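Local coordinates for protein afamin (Homo sapiens, PDB 6FAK) that carries hydrophobic molecules in body fluids, binding vitamin E and keeping lipidated Wnt proteins soluble and active, at residues K169-E174 with V178-T183; P117-D122 with L142-R147; S132-L137 with H163-A168. One frame throughout, in Å; residues are numbered along the deposited sequence. Where two conformers were deposited one is given.

Interaction 1. Residues K169-E174 with V178-T183; sequences KSCCEE and VNCLQT. With EDO (1,2-ethanediol), chain S.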
loop_
_atom_site.group_PDB
_atom_site.type_symbol
_atom_site.label_atom_id
_atom_site.label_comp_id
_atom_site.label_asym_id
_atom_site.label_seq_id
_atom_site.Cartn_x
_atom_site.Cartn_y
_atom_site.Cartn_z
ATOM N N LYS A 169 -0.322 -17.659 20.981
ATOM C CA LYS A 169 -0.303 -19.023 21.463
ATOM C C LYS A 169 1.114 -19.538 21.718
ATOM O O LYS A 169 1.379 -20.139 22.783
ATOM C CB LYS A 169 -1.058 -19.925 20.504
ATOM C CG LYS A 169 -1.039 -21.398 20.841
ATOM C CD LYS A 169 -0.059 -22.105 19.917
ATOM C CE LYS A 169 0.337 -23.486 20.387
ATOM N NZ LYS A 169 1.640 -23.809 19.760
ATOM N N SER A 170 2.011 -19.340 20.760
ATOM C CA SER A 170 3.385 -19.835 20.887
ATOM C C SER A 170 4.205 -19.101 21.990
ATOM O O SER A 170 4.880 -19.734 22.806
ATOM C CB SER A 170 4.114 -19.668 19.582
ATOM O OG SER A 170 5.483 -20.004 19.742
ATOM N N CYS A 171 4.127 -17.776 21.979
ATOM C CA CYS A 171 4.849 -16.936 22.943
ATOM C C CYS A 171 4.342 -17.036 24.397
ATOM O O CYS A 171 5.125 -16.844 25.336
ATOM C CB CYS A 171 4.856 -15.468 22.478
ATOM S SG CYS A 171 5.913 -15.163 21.025
ATOM N N CYS A 172 3.059 -17.323 24.579
ATOM C CA CYS A 172 2.490 -17.570 25.930
ATOM C C CYS A 172 2.989 -18.853 26.607
ATOM O O CYS A 172 2.808 -19.020 27.809
ATOM C CB CYS A 172 0.944 -17.494 25.894
ATOM S SG CYS A 172 0.396 -15.817 25.420
ATOM N N GLU A 173 3.635 -19.732 25.844
ATOM C CA GLU A 173 4.316 -20.922 26.379
ATOM C C GLU A 173 5.820 -20.687 26.749
ATOM O O GLU A 173 6.498 -21.621 27.205
ATOM C CB GLU A 173 4.244 -22.047 25.323
ATOM C CG GLU A 173 2.834 -22.481 24.919
ATOM C CD GLU A 173 2.789 -23.355 23.656
ATOM O OE1 GLU A 173 3.766 -23.391 22.851
ATOM O OE2 GLU A 173 1.734 -24.005 23.446
ATOM N N GLU A 174 6.350 -19.490 26.507
ATOM C CA GLU A 174 7.774 -19.228 26.728
ATOM C C GLU A 174 7.986 -18.560 28.077
ATOM O O GLU A 174 7.047 -17.989 28.622
ATOM C CB GLU A 174 8.378 -18.370 25.598
ATOM C CG GLU A 174 8.468 -19.206 24.316
ATOM C CD GLU A 174 9.234 -18.611 23.152
ATOM O OE1 GLU A 174 9.970 -17.611 23.330
ATOM O OE2 GLU A 174 9.075 -19.178 22.017
ATOM N N VAL A 178 7.753 -11.310 26.766
ATOM C CA VAL A 178 7.836 -10.001 26.118
ATOM C C VAL A 178 8.742 -10.068 24.920
ATOM O O VAL A 178 8.384 -9.518 23.881
ATOM C CB VAL A 178 8.386 -8.867 27.029
ATOM C CG1 VAL A 178 8.609 -7.553 26.247
ATOM C CG2 VAL A 178 7.395 -8.586 28.106
ATOM N N ASN A 179 9.894 -10.739 25.033
ATOM C CA ASN A 179 10.860 -10.737 23.943
ATOM C C ASN A 179 10.299 -11.522 22.777
ATOM O O ASN A 179 10.400 -11.087 21.618
ATOM C CB ASN A 179 12.194 -11.362 24.306
ATOM C CG ASN A 179 13.149 -11.333 23.123
ATOM O OD1 ASN A 179 13.492 -10.251 22.673
ATOM N ND2 ASN A 179 13.463 -12.515 22.515
ATOM N N CYS A 180 9.742 -12.694 23.093
ATOM C CA CYS A 180 9.067 -13.540 22.065
ATOM C C CYS A 180 7.967 -12.754 21.291
ATOM O O CYS A 180 7.967 -12.711 20.081
ATOM C CB CYS A 180 8.451 -14.784 22.718
ATOM S SG CYS A 180 7.731 -15.993 21.569
ATOM N N LEU A 181 7.007 -12.188 22.027
ATOM C CA LEU A 181 5.918 -11.414 21.418
ATOM C C LEU A 181 6.446 -10.329 20.484
ATOM O O LEU A 181 5.966 -10.214 19.347
ATOM C CB LEU A 181 5.015 -10.799 22.475
ATOM C CG LEU A 181 4.176 -11.767 23.296
ATOM C CD1 LEU A 181 3.654 -11.092 24.552
ATOM C CD2 LEU A 181 3.024 -12.270 22.436
ATOM N N GLN A 182 7.450 -9.577 20.916
ATOM C CA GLN A 182 7.950 -8.469 20.125
ATOM C C GLN A 182 8.644 -8.942 18.847
ATOM O O GLN A 182 8.457 -8.383 17.799
ATOM C CB GLN A 182 8.859 -7.566 20.971
ATOM C CG GLN A 182 8.091 -6.796 22.048
ATOM C CD GLN A 182 8.975 -6.071 23.084
ATOM O OE1 GLN A 182 10.211 -6.175 23.084
ATOM N NE2 GLN A 182 8.328 -5.335 23.976
ATOM N N THR A 183 9.440 -9.999 18.972
ATOM C CA THR A 183 10.192 -10.607 17.864
ATOM C C THR A 183 9.269 -11.231 16.816
ATOM O O THR A 183 9.390 -10.959 15.626
ATOM C CB THR A 183 11.116 -11.729 18.431
ATOM O OG1 THR A 183 11.997 -11.150 19.396
ATOM C CG2 THR A 183 11.955 -12.438 17.339
HETATM C C1 EDO S . 7.372 -23.401 23.079
HETATM O O1 EDO S . 8.197 -24.173 23.973
HETATM C C2 EDO S . 8.142 -22.209 22.523
HETATM O O2 EDO S . 7.282 -21.213 21.897
#
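Cys171 and Cys180 are joined through their sulfurs, the SG–SG bond being 2.1 Å long with a torsion of -76° about it. Next to it, Cys172 bonds to Cys127, so the pair forms the adjacent-cysteine double disulfide that recurs through the albumin fold. The bond ties the C-terminal end of helix 154-171 to the first turn of helix 177-209, clamping the short connection between them. Both CB atoms point at the opposite segment, and the CA atoms of Cys171 and Cys180 lie 5.5 Å apart. The two half-cystines differ in rotation: SG of Cys180 stands anti to its backbone N (chi1 -174°), whereas SG of Cys171 turns to lie beside its own N (chi1 -71°), and the sulfurs meet between the backbones. Cysteine suits both places because it is small and its sulfur can make a covalent link.

Leu181, the next residue along the helix, adds apolar cover: its CB leaves to one side, but the CD2 branch comes back to touch CB of Cys171 at 3.7 Å. It also touches Pro123 of helix 123-132, and so sits between three helices.

The chain folds back in a type I beta turn from Cys171 to Glu174. There the extended side chain of Glu174 reaches over the bridge. Its OE2 meets O2 of an ethanediol, probably from the crystallisation liquor, and O and OG of Ser170 are within hydrogen-bonding distance of the same O2. OE1 of Glu174 rests 3.3 Å from CB of Cys180.

Interaction 2. Residues P117-D122 with L142-R147; sequences PFPTLD and LYEVAR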
loop_
_atom_site.group_PDB
_atom_site.type_symbol
_atom_site.label_atom_id
_atom_site.label_comp_id
_atom_site.label_asym_id
_atom_site.label_seq_id
_atom_site.Cartn_x
_atom_site.Cartn_y
_atom_site.Cartn_z
ATOM N N PRO A 117 -2.486 5.796 20.807
ATOM C CA PRO A 117 -1.485 4.779 20.509
ATOM C C PRO A 117 -2.128 3.383 20.672
ATOM O O PRO A 117 -2.978 3.189 21.524
ATOM C CB PRO A 117 -0.394 5.006 21.575
ATOM C CG PRO A 117 -0.708 6.301 22.243
ATOM C CD PRO A 117 -2.166 6.573 22.033
ATOM N N PHE A 118 -1.772 2.454 19.812
ATOM C CA PHE A 118 -2.355 1.104 19.872
ATOM C C PHE A 118 -2.361 0.546 21.303
ATOM O O PHE A 118 -1.300 0.496 21.926
ATOM C CB PHE A 118 -1.542 0.177 18.969
ATOM C CG PHE A 118 -2.261 -1.062 18.606
ATOM C CD1 PHE A 118 -2.431 -2.099 19.545
ATOM C CD2 PHE A 118 -2.815 -1.199 17.343
ATOM C CE1 PHE A 118 -3.122 -3.252 19.206
ATOM C CE2 PHE A 118 -3.498 -2.362 17.000
ATOM C CZ PHE A 118 -3.651 -3.388 17.929
ATOM N N PRO A 119 -3.531 0.105 21.830
ATOM C CA PRO A 119 -3.506 -0.339 23.247
ATOM C C PRO A 119 -2.787 -1.690 23.453
ATOM O O PRO A 119 -3.359 -2.748 23.180
ATOM C CB PRO A 119 -4.993 -0.444 23.631
ATOM C CG PRO A 119 -5.691 -0.689 22.341
ATOM C CD PRO A 119 -4.866 -0.077 21.224
ATOM N N THR A 120 -1.541 -1.638 23.907
ATOM C CA THR A 120 -0.776 -2.869 24.202
ATOM C C THR A 120 -1.156 -3.433 25.581
ATOM O O THR A 120 -1.120 -2.712 26.562
ATOM C CB THR A 120 0.752 -2.631 24.195
ATOM O OG1 THR A 120 1.118 -1.806 23.083
ATOM C CG2 THR A 120 1.504 -3.972 24.111
ATOM N N LEU A 121 -1.510 -4.715 25.637
ATOM C CA LEU A 121 -1.767 -5.394 26.898
ATOM C C LEU A 121 -0.462 -5.778 27.563
ATOM O O LEU A 121 0.553 -6.033 26.905
ATOM C CB LEU A 121 -2.590 -6.672 26.695
ATOM C CG LEU A 121 -4.029 -6.503 26.211
ATOM C CD1 LEU A 121 -4.532 -7.781 25.552
ATOM C CD2 LEU A 121 -4.936 -6.072 27.355
ATOM N N ASP A 122 -0.505 -5.851 28.882
ATOM C CA ASP A 122 0.549 -6.504 29.633
ATOM C C ASP A 122 0.698 -7.957 29.127
ATOM O O ASP A 122 -0.291 -8.685 29.013
ATOM C CB ASP A 122 0.212 -6.500 31.137
ATOM C CG ASP A 122 1.243 -7.234 31.959
ATOM O OD1 ASP A 122 2.287 -6.638 32.273
ATOM O OD2 ASP A 122 1.014 -8.412 32.262
ATOM N N LEU A 142 -8.847 -7.250 16.300
ATOM C CA LEU A 142 -9.359 -7.023 15.002
ATOM C C LEU A 142 -10.020 -5.631 14.855
ATOM O O LEU A 142 -9.797 -4.950 13.860
ATOM C CB LEU A 142 -10.336 -8.131 14.653
ATOM C CG LEU A 142 -10.510 -8.662 13.255
ATOM C CD1 LEU A 142 -9.209 -8.731 12.476
ATOM C CD2 LEU A 142 -11.166 -10.051 13.328
ATOM N N TYR A 143 -10.842 -5.245 15.833
ATOM C CA TYR A 143 -11.302 -3.861 15.967
ATOM C C TYR A 143 -10.165 -2.843 15.892
ATOM O O TYR A 143 -10.253 -1.866 15.138
ATOM C CB TYR A 143 -12.074 -3.705 17.278
ATOM C CG TYR A 143 -12.351 -2.331 17.773
ATOM C CD1 TYR A 143 -13.313 -1.542 17.169
ATOM C CD2 TYR A 143 -11.698 -1.825 18.902
ATOM C CE1 TYR A 143 -13.589 -0.260 17.631
ATOM C CE2 TYR A 143 -11.981 -0.551 19.391
ATOM C CZ TYR A 143 -12.947 0.213 18.764
ATOM O OH TYR A 143 -13.242 1.449 19.244
ATOM N N GLU A 144 -9.120 -3.041 16.699
ATOM C CA GLU A 144 -8.073 -2.048 16.844
ATOM C C GLU A 144 -7.226 -1.980 15.577
ATOM O O GLU A 144 -6.854 -0.862 15.116
ATOM C CB GLU A 144 -7.208 -2.294 18.099
ATOM C CG GLU A 144 -7.940 -2.180 19.469
ATOM C CD GLU A 144 -8.432 -0.791 19.868
ATOM O OE1 GLU A 144 -8.215 0.182 19.120
ATOM O OE2 GLU A 144 -9.055 -0.672 20.972
ATOM N N VAL A 145 -7.003 -3.133 14.949
ATOM C CA VAL A 145 -6.267 -3.183 13.684
ATOM C C VAL A 145 -7.050 -2.561 12.521
ATOM O O VAL A 145 -6.522 -1.732 11.774
ATOM C CB VAL A 145 -5.770 -4.615 13.384
ATOM C CG1 VAL A 145 -5.027 -4.640 12.063
ATOM C CG2 VAL A 145 -4.773 -5.045 14.469
ATOM N N ALA A 146 -8.327 -2.913 12.384
ATOM C CA ALA A 146 -9.126 -2.470 11.245
ATOM C C ALA A 146 -9.381 -0.955 11.216
ATOM O O ALA A 146 -9.266 -0.328 10.181
ATOM C CB ALA A 146 -10.436 -3.210 11.208
ATOM N N ARG A 147 -9.658 -0.357 12.373
ATOM C CA ARG A 147 -9.862 1.098 12.430
ATOM C C ARG A 147 -8.605 1.868 12.095
ATOM O O ARG A 147 -8.701 2.983 11.571
ATOM C CB ARG A 147 -10.464 1.546 13.790
ATOM C CG ARG A 147 -9.572 1.303 15.008
ATOM C CD ARG A 147 -10.394 1.165 16.305
ATOM N NE ARG A 147 -11.197 2.370 16.544
ATOM C CZ ARG A 147 -11.071 3.210 17.560
ATOM N NH1 ARG A 147 -10.179 2.971 18.523
ATOM N NH2 ARG A 147 -11.831 4.297 17.612
#
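Glu144 meets Phe118 and Pro119 along the length of its side chain. Its CB approaches the ring of Phe118 obliquely, 3.7 Å from CZ, while CG2 of Val145 comes to the same ring at its edge, 3.9 Å from CE2. Phenylalanine suits this place because its far corner can rest on both residues at once. CG of Glu144, set by chi1 (-64°), lies 3.9 Å from CG of Pro119, and a bend at chi2 (-67°) then swings the carboxylate along the proline ring. CD and OE2 of Glu144 lie 3.7 and 3.6 Å from CG of Pro119. Proline offers a compact, rigid apolar surface without an N-H. The charge is answered mainly by Arg148, which forms a salt bridge with OE1; NH1 of Arg147 adds a weak hydrogen bond to OE1 at 3.5 Å, OE1 lying in the guanidinium plane of Arg147. Cut back to an alanine here, the position would probably leave Pro119 without its packing partner and Arg148 without its carboxylate mate. The loop leading to helix 123-132 thus lies along helix 134-148, whose other sides pack on helix 22-33 through Leu142 and Tyr143 and on helix 154-171 through Val145 and Ala146.

Interaction 3. Residues S132-L137 with H163-A168; sequences SNRESL and HFEEVA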
loop_
_atom_site.group_PDB
_atom_site.type_symbol
_atom_site.label_atom_id
_atom_site.label_comp_id
_atom_site.label_asym_id
_atom_site.label_seq_id
_atom_site.Cartn_x
_atom_site.Cartn_y
_atom_site.Cartn_z
ATOM N N SER A 132 -8.339 -17.421 29.018
ATOM C CA SER A 132 -9.678 -17.225 29.597
ATOM C C SER A 132 -10.735 -16.875 28.535
ATOM O O SER A 132 -11.700 -17.625 28.366
ATOM C CB SER A 132 -9.655 -16.174 30.718
ATOM O OG SER A 132 -9.119 -14.940 30.279
ATOM N N ASN A 133 -10.542 -15.762 27.816
ATOM C CA ASN A 133 -11.523 -15.271 26.814
ATOM C C ASN A 133 -10.874 -14.944 25.452
ATOM O O ASN A 133 -10.502 -13.795 25.177
ATOM C CB ASN A 133 -12.361 -14.088 27.363
ATOM C CG ASN A 133 -11.524 -13.014 28.057
ATOM O OD1 ASN A 133 -10.587 -13.313 28.796
ATOM N ND2 ASN A 133 -11.886 -11.754 27.838
ATOM N N ARG A 134 -10.746 -15.979 24.616
ATOM C CA ARG A 134 -10.045 -15.892 23.349
ATOM C C ARG A 134 -10.828 -15.137 22.260
ATOM O O ARG A 134 -10.225 -14.478 21.408
ATOM C CB ARG A 134 -9.744 -17.308 22.862
ATOM C CG ARG A 134 -8.929 -17.424 21.574
ATOM C CD ARG A 134 -8.960 -18.839 20.992
ATOM N NE ARG A 134 -8.922 -18.827 19.524
ATOM C CZ ARG A 134 -9.979 -18.865 18.696
ATOM N NH1 ARG A 134 -11.226 -18.978 19.171
ATOM N NH2 ARG A 134 -9.785 -18.821 17.378
ATOM N N GLU A 135 -12.152 -15.287 22.268
ATOM C CA GLU A 135 -13.033 -14.639 21.309
ATOM C C GLU A 135 -12.984 -13.127 21.581
ATOM O O GLU A 135 -12.821 -12.328 20.650
ATOM C CB GLU A 135 -14.471 -15.182 21.429
ATOM C CG GLU A 135 -15.122 -15.622 20.121
ATOM C CD GLU A 135 -16.508 -16.246 20.334
ATOM O OE1 GLU A 135 -17.344 -15.613 21.018
ATOM O OE2 GLU A 135 -16.772 -17.364 19.824
ATOM N N SER A 136 -13.084 -12.735 22.847
ATOM C CA SER A 136 -12.947 -11.319 23.216
ATOM C C SER A 136 -11.620 -10.669 22.823
ATOM O O SER A 136 -11.603 -9.492 22.444
ATOM C CB SER A 136 -13.144 -11.112 24.702
ATOM O OG SER A 136 -13.147 -9.718 25.002
ATOM N N LEU A 137 -10.521 -11.419 22.923
ATOM C CA LEU A 137 -9.199 -10.881 22.638
ATOM C C LEU A 137 -9.046 -10.655 21.159
ATOM O O LEU A 137 -8.557 -9.624 20.744
ATOM C CB LEU A 137 -8.099 -11.826 23.114
ATOM C CG LEU A 137 -6.672 -11.272 22.973
ATOM C CD1 LEU A 137 -6.297 -10.480 24.214
ATOM C CD2 LEU A 137 -5.664 -12.379 22.699
ATOM N N HIS A 163 -2.432 -15.283 12.103
ATOM C CA HIS A 163 -1.018 -15.291 12.421
ATOM C C HIS A 163 -0.700 -14.626 13.759
ATOM O O HIS A 163 0.149 -15.138 14.521
ATOM C CB HIS A 163 -0.229 -14.755 11.263
ATOM C CG HIS A 163 -0.154 -15.746 10.158
ATOM N ND1 HIS A 163 0.980 -16.485 9.909
ATOM C CD2 HIS A 163 -1.115 -16.252 9.352
ATOM C CE1 HIS A 163 0.741 -17.332 8.922
ATOM N NE2 HIS A 163 -0.524 -17.210 8.567
ATOM N N PHE A 164 -1.436 -13.562 14.080
ATOM C CA PHE A 164 -1.268 -12.919 15.354
ATOM C C PHE A 164 -1.666 -13.873 16.484
ATOM O O PHE A 164 -0.960 -13.966 17.476
ATOM C CB PHE A 164 -1.938 -11.540 15.413
ATOM C CG PHE A 164 -0.980 -10.383 15.113
ATOM C CD1 PHE A 164 0.106 -10.126 15.950
ATOM C CD2 PHE A 164 -1.170 -9.545 14.003
ATOM C CE1 PHE A 164 0.965 -9.060 15.691
ATOM C CE2 PHE A 164 -0.325 -8.456 13.753
ATOM C CZ PHE A 164 0.757 -8.226 14.589
ATOM N N GLU A 165 -2.743 -14.621 16.299
ATOM C CA GLU A 165 -3.125 -15.652 17.236
ATOM C C GLU A 165 -2.069 -16.780 17.438
ATOM O O GLU A 165 -1.841 -17.240 18.575
ATOM C CB GLU A 165 -4.501 -16.237 16.862
ATOM C CG GLU A 165 -4.882 -17.428 17.739
ATOM C CD GLU A 165 -6.359 -17.770 17.721
ATOM O OE1 GLU A 165 -6.813 -18.376 18.722
ATOM O OE2 GLU A 165 -7.058 -17.455 16.729
ATOM N N GLU A 166 -1.466 -17.246 16.358
ATOM C CA GLU A 166 -0.365 -18.202 16.447
ATOM C C GLU A 166 0.853 -17.608 17.219
ATOM O O GLU A 166 1.570 -18.344 17.899
ATOM C CB GLU A 166 0.130 -18.647 15.063
ATOM C CG GLU A 166 -0.885 -19.245 14.077
ATOM C CD GLU A 166 -1.963 -20.152 14.673
ATOM O OE1 GLU A 166 -1.686 -20.941 15.616
ATOM O OE2 GLU A 166 -3.105 -20.102 14.156
ATOM N N VAL A 167 1.094 -16.310 17.102
ATOM C CA VAL A 167 2.150 -15.641 17.849
ATOM C C VAL A 167 1.824 -15.673 19.337
ATOM O O VAL A 167 2.683 -15.998 20.120
ATOM C CB VAL A 167 2.433 -14.228 17.337
ATOM C CG1 VAL A 167 3.310 -13.407 18.314
ATOM C CG2 VAL A 167 3.088 -14.318 15.967
ATOM N N ALA A 168 0.584 -15.342 19.699
ATOM C CA ALA A 168 0.149 -15.277 21.081
ATOM C C ALA A 168 0.194 -16.674 21.697
ATOM O O ALA A 168 0.717 -16.859 22.787
ATOM C CB ALA A 168 -1.265 -14.693 21.191
#
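Arg134 and Glu165 meet as a side-on salt bridge, and most of this contact lies in that pair. The guanidinium presents its NE and NH2 edge to both carboxylate oxygens, with the two flat groups only 25° from coplanar. NH2 donates to OE2 of Glu165 over 3.1 Å, using the syn lone pair, with the acceptor tilted 22° out of the guanidinium plane. NE of Arg134 donates to OE1 of Glu165; the modelled length of 2.3 Å is too short to be trusted in detail, although the pairing itself fits the geometry. With CG anti to its backbone N (chi1 -176°), the chain of Arg134 is sent outward from the first turn of helix 134-148, and a bend at chi3 turns its NE and NH2 edge to the carboxylate of the extended Glu165 on helix 154-171. Long, flexible chains suit this place, since the nearest CA atoms, those of Arg134 and Glu165, are 9.2 Å apart. OE1 also takes a hydrogen bond from Tyr130 OH, a second grip that is likely to steady the carboxylate.

The rest of the contact is loose. Arg134 lies at the surface, so solvent probably screens the charges. Leu137 and Ala168 both point across, yet CD2 of Leu137 stops 5.2 Å from CB of Ala168; the leucine packs instead on Ala129 and Tyr130 of helix 123-132. Ala168 is buried, but its short methyl does not reach the leucine. Such a surface ion pair pinning consecutive helices beside a sparse apolar approach belongs here to the all-helical first albumin domain.

All three contacts lie in the first albumin domain, on the same side of the chain's centre. Interactions 2 and 3 share helix 134-148 and alternate along the chain, their centres about 13 Å apart; they touch where Leu121 CD1 packs on Leu137 CD1 at 3.5 Å. Interactions 1 and 3 share helix 154-171 and come in series, 3 before 1, with centres about 12 Å apart; Leu181 O packs 4.3 Å from Val167 CG1. Interactions 1 and 2 are about 17 Å apart between centres and do not touch. Together they fasten the loop to helix 134-148, that helix to 154-171, and 154-171 to 177-209, the long helix leading into the second domain, where the hydrophobic ligand pocket lies.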